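Local coordinates for protein PmoD (PDB 6CPD) that binds copper(I) through its periplasmic, cupredoxin-like soluble domain and probably serves copper handling in methane-oxidizing bacteria, at residues 55-60 against 107-112; 59-64 against 78-83. One frame throughout, in Å; residues are numbered along the deposited sequence.

Contact 1: 55-60 against 107-112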
# COMPACT_ATOMS: atom_id res chain seq x y z
N LEU B 55 20.22 2.22 -4.31
CA LEU B 55 19.15 1.65 -3.52
C LEU B 55 19.50 0.21 -3.14
O LEU B 55 19.79 -0.63 -3.99
CB LEU B 55 17.84 1.73 -4.30
CG LEU B 55 16.51 1.27 -3.71
CD1 LEU B 55 15.38 1.94 -4.48
CD2 LEU B 55 16.36 -0.24 -3.78
N GLU B 56 19.50 -0.05 -1.84
CA GLU B 56 19.82 -1.38 -1.33
C GLU B 56 18.57 -2.00 -0.72
O GLU B 56 17.75 -1.30 -0.11
CB GLU B 56 20.93 -1.28 -0.29
CG GLU B 56 21.16 -2.55 0.51
CD GLU B 56 22.09 -2.36 1.70
OE1 GLU B 56 22.34 -1.20 2.09
OE2 GLU B 56 22.57 -3.37 2.25
N LEU B 57 18.40 -3.31 -0.89
CA LEU B 57 17.27 -3.99 -0.26
C LEU B 57 17.78 -5.17 0.57
O LEU B 57 18.54 -5.99 0.07
CB LEU B 57 16.26 -4.48 -1.30
CG LEU B 57 15.15 -5.41 -0.77
CD1 LEU B 57 14.13 -4.69 0.12
CD2 LEU B 57 14.45 -6.16 -1.91
N ARG B 58 17.35 -5.23 1.82
CA ARG B 58 17.59 -6.40 2.65
C ARG B 58 16.30 -6.83 3.30
O ARG B 58 15.65 -6.05 3.99
CB ARG B 58 18.66 -6.10 3.69
CG ARG B 58 18.91 -7.29 4.62
CD ARG B 58 19.88 -6.95 5.73
NE ARG B 58 21.25 -7.10 5.26
CZ ARG B 58 22.25 -6.31 5.60
NH1 ARG B 58 22.04 -5.28 6.40
NH2 ARG B 58 23.47 -6.53 5.12
N ILE B 59 15.92 -8.08 3.08
CA ILE B 59 14.73 -8.59 3.76
C ILE B 59 15.20 -9.45 4.93
O ILE B 59 16.00 -10.37 4.75
CB ILE B 59 13.84 -9.40 2.80
CG1 ILE B 59 13.33 -8.50 1.68
CG2 ILE B 59 12.65 -10.04 3.57
CD1 ILE B 59 12.48 -9.25 0.65
N ILE B 60 14.74 -9.12 6.13
CA ILE B 60 15.13 -9.87 7.32
C ILE B 60 13.93 -10.49 8.01
O ILE B 60 12.79 -10.02 7.89
CB ILE B 60 15.84 -8.98 8.37
CG1 ILE B 60 14.90 -7.86 8.83
CG2 ILE B 60 17.13 -8.39 7.80
CD1 ILE B 60 15.42 -7.08 10.02
N GLY B 107 11.23 -5.69 5.07
CA GLY B 107 12.06 -5.29 3.95
C GLY B 107 12.69 -3.96 4.31
O GLY B 107 11.99 -2.99 4.60
N LEU B 108 14.02 -3.93 4.35
CA LEU B 108 14.75 -2.70 4.62
C LEU B 108 15.27 -2.10 3.33
O LEU B 108 16.14 -2.68 2.69
CB LEU B 108 15.93 -2.97 5.55
CG LEU B 108 15.58 -3.58 6.90
CD1 LEU B 108 16.85 -3.96 7.67
CD2 LEU B 108 14.76 -2.57 7.66
N VAL B 109 14.74 -0.94 2.96
CA VAL B 109 15.18 -0.26 1.75
C VAL B 109 16.08 0.89 2.16
O VAL B 109 15.67 1.79 2.89
CB VAL B 109 14.01 0.29 0.92
CG1 VAL B 109 14.54 0.99 -0.33
CG2 VAL B 109 13.03 -0.82 0.55
N THR B 110 17.32 0.85 1.71
CA THR B 110 18.27 1.89 2.08
C THR B 110 18.64 2.71 0.86
O THR B 110 19.11 2.16 -0.14
CB THR B 110 19.53 1.28 2.71
OG1 THR B 110 19.15 0.40 3.77
CG2 THR B 110 20.44 2.39 3.26
N LEU B 111 18.42 4.01 0.94
CA LEU B 111 18.81 4.92 -0.12
C LEU B 111 20.04 5.70 0.26
O LEU B 111 20.19 6.14 1.40
CB LEU B 111 17.71 5.92 -0.45
CG LEU B 111 16.46 5.52 -1.21
CD1 LEU B 111 15.74 6.80 -1.48
CD2 LEU B 111 16.82 4.82 -2.51
N THR B 112 20.91 5.92 -0.70
CA THR B 112 22.04 6.76 -0.44
C THR B 112 21.79 8.08 -1.14
O THR B 112 21.76 8.14 -2.38
CB THR B 112 23.36 6.14 -0.93
OG1 THR B 112 23.50 4.81 -0.41
CG2 THR B 112 24.54 6.99 -0.49
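With CG of Leu55 anti to its backbone N (chi1 -177°) and CG of Leu111 anti to its own carbonyl carbon, the two leucines of a non-hydrogen-bonded antiparallel pair meet obliquely, CD2 of Leu111 lying 3.7 Å from CB of Leu55. Leu55 also reaches diagonally across to the partner strand, its CG resting 3.9 Å from CG1 of Val109, whose other methyl, CG2, touches CD1 of Leu57. Gly107 continues this face, its CA lying 4.1 Å from CG1 of Ile59. Phe43 and Met41 of strand 37-45 pack against Leu57 and Ile59, so this is the inward side of the beta sandwich.

On the other face Glu56 and Thr110 run side by side, OE1 of Glu56 being 3.8 Å from CB of Thr110, yet Thr110 OG1 turns to Thr120. CD1 of Leu108 lies 4.2 Å from CD1 of Ile60. Two pairs of backbone bonds join the strands, among them Leu108 N to Arg58 O at 2.7 Å and Thr110 N to Glu56 O at 2.8 Å. Apolar groups thus meet on the inward face, while the other is mixed: Glu56 and Arg58 stand beside Leu108, their charged ends partnered by His82 and Glu72 respectively.

Contact 2: 59-64 against 78-83; sequences IIRDPL and LTELHL
Ile59 faces both Glu80 and Leu81 where the antiparallel strands meet, a classic beta bulge in which Ile59 O accepts from Glu80 N at 2.8 Å and, weakly, from Leu81 N at 3.3 Å. The extra residue shifts the register by one at the corner of strand 79-86, the outermost strand on this side of the sandwich sheet within this chain. Ile59 N returns a bond to Leu81 O, and beyond the bulge Arg61 N donates to Leu78 O. On one side of the bulge, CD1 of Ile59 touches CD2 of Leu81 (4.0 Å); on the other, CB of Ile60 lies 3.9 Å from CB of Leu78, and farther out CD1 of Leu78 meets CG of Pro63.

The chain of Arg61 bends at chi3 (-77°), which sets NE; the guanidinium beyond it lies with Leu78 O over the centre of one face, 3.4 Å above the plane. At the edge of that group NH1 forms a salt bridge with Glu80 OE2 at 3.0 Å. OE2 lies in the guanidinium plane, whereas NH1 approaches from above the carboxylate plane, the two planes being 82° apart. NH2 also bonds Ala77 O, while OE1 of Glu80 is held by His97. An alanine in place of Arg61 would probably leave OE2 of Glu80 without its charged mate and uncover the carbonyl of Leu78. Two waters fasten the guanidinium to one backbone oxygen: the first accepts from NH1, the second from NH2 of Arg61 at 2.9 Å, and both donate to Thr79 O.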
# COMPACT_ATOMS: atom_id res chain seq x y z
N ILE B 59 15.92 -8.08 3.08
CA ILE B 59 14.73 -8.59 3.76
C ILE B 59 15.20 -9.45 4.93
O ILE B 59 16.00 -10.37 4.75
CB ILE B 59 13.84 -9.40 2.80
CG1 ILE B 59 13.33 -8.50 1.68
CG2 ILE B 59 12.65 -10.04 3.57
CD1 ILE B 59 12.48 -9.25 0.65
N ILE B 60 14.74 -9.12 6.13
CA ILE B 60 15.13 -9.87 7.32
C ILE B 60 13.93 -10.49 8.01
O ILE B 60 12.79 -10.02 7.89
CB ILE B 60 15.84 -8.98 8.37
CG1 ILE B 60 14.90 -7.86 8.83
CG2 ILE B 60 17.13 -8.39 7.80
CD1 ILE B 60 15.42 -7.08 10.02
N ARG B 61 14.20 -11.57 8.74
CA ARG B 61 13.25 -12.07 9.71
C ARG B 61 13.12 -10.99 10.78
O ARG B 61 14.11 -10.40 11.21
CB ARG B 61 13.74 -13.41 10.30
CG ARG B 61 13.88 -14.47 9.21
CD ARG B 61 14.54 -15.75 9.67
NE ARG B 61 15.99 -15.64 9.79
CZ ARG B 61 16.86 -15.78 8.80
NH1 ARG B 61 16.44 -16.02 7.56
NH2 ARG B 61 18.16 -15.67 9.04
N ASP B 62 11.88 -10.70 11.17
CA ASP B 62 11.61 -9.67 12.15
C ASP B 62 12.00 -10.18 13.55
O ASP B 62 11.43 -11.16 14.01
CB ASP B 62 10.12 -9.29 12.12
CG ASP B 62 9.81 -8.01 12.92
OD1 ASP B 62 10.59 -7.65 13.83
OD2 ASP B 62 8.77 -7.38 12.62
N PRO B 63 12.99 -9.56 14.21
CA PRO B 63 13.36 -10.07 15.54
C PRO B 63 12.43 -9.60 16.66
O PRO B 63 12.61 -10.02 17.81
CB PRO B 63 14.77 -9.50 15.75
CG PRO B 63 14.74 -8.18 15.01
CD PRO B 63 13.84 -8.43 13.79
N LEU B 64 11.47 -8.72 16.34
CA LEU B 64 10.56 -8.16 17.34
C LEU B 64 11.28 -7.51 18.51
O LEU B 64 10.96 -7.76 19.68
CB LEU B 64 9.61 -9.22 17.88
CG LEU B 64 8.81 -9.90 16.78
CD1 LEU B 64 7.82 -10.83 17.42
CD2 LEU B 64 8.13 -8.86 15.88
N LEU B 78 20.00 -12.37 10.46
CA LEU B 78 18.55 -12.31 10.26
C LEU B 78 18.13 -12.34 8.78
O LEU B 78 16.94 -12.35 8.47
CB LEU B 78 18.01 -11.03 10.91
CG LEU B 78 18.19 -10.89 12.42
CD1 LEU B 78 17.83 -9.49 12.90
CD2 LEU B 78 17.30 -11.92 13.10
N THR B 79 19.09 -12.37 7.86
CA THR B 79 18.78 -12.05 6.46
C THR B 79 18.18 -13.19 5.64
O THR B 79 18.73 -14.29 5.60
CB THR B 79 20.03 -11.52 5.74
OG1 THR B 79 20.34 -10.23 6.26
CG2 THR B 79 19.80 -11.42 4.22
N GLU B 80 17.05 -12.91 5.00
CA GLU B 80 16.41 -13.83 4.04
C GLU B 80 16.93 -13.59 2.65
O GLU B 80 17.15 -14.53 1.89
CB GLU B 80 14.89 -13.66 4.02
CG GLU B 80 14.17 -14.28 5.16
CD GLU B 80 14.09 -15.80 5.06
OE1 GLU B 80 14.21 -16.34 3.93
OE2 GLU B 80 13.89 -16.44 6.11
N LEU B 81 17.07 -12.32 2.30
CA LEU B 81 17.57 -11.96 0.98
C LEU B 81 18.26 -10.61 1.05
O LEU B 81 17.85 -9.74 1.81
CB LEU B 81 16.40 -11.93 -0.01
CG LEU B 81 16.47 -11.20 -1.35
CD1 LEU B 81 15.55 -11.90 -2.33
CD2 LEU B 81 16.04 -9.74 -1.21
N HIS B 82 19.30 -10.43 0.24
CA HIS B 82 20.03 -9.17 0.23
C HIS B 82 20.45 -8.78 -1.17
O HIS B 82 21.15 -9.53 -1.84
CB HIS B 82 21.27 -9.26 1.13
CG HIS B 82 22.00 -7.96 1.27
ND1 HIS B 82 23.36 -7.87 1.41
CD2 HIS B 82 21.54 -6.68 1.29
CE1 HIS B 82 23.72 -6.60 1.50
NE2 HIS B 82 22.63 -5.86 1.44
N LEU B 83 20.00 -7.61 -1.63
CA LEU B 83 20.48 -7.04 -2.88
C LEU B 83 21.35 -5.83 -2.61
O LEU B 83 20.86 -4.83 -2.09
CB LEU B 83 19.32 -6.62 -3.78
CG LEU B 83 18.21 -7.55 -4.22
CD1 LEU B 83 17.38 -6.77 -5.24
CD2 LEU B 83 18.75 -8.84 -4.81
O HOH W 1 18.33 -17.38 5.71
O HOH W 2 20.19 -16.44 7.11

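Strand 55-61 shows how an inner strand serves two neighbours at once: contact 1 joins it to strand 103-112, contact 2 to strand 79-86, the outermost strand on that side of the mixed sheet within this chain. The centres of the contacts lie about 10 Å apart, and Ile59 and Ile60 belong to both. Along the chain, 55-64 comes first, helix 72-77 and strand 79-86 follow, and 107-112 returns last, on the far side of the strand it shares. Leu57 O and Leu83 N, 2.8 Å apart, stitch the two contacts further. Contact 1 is buried, contact 2 only partly, so the pairing runs from the interior of this copper-binding domain toward its surface.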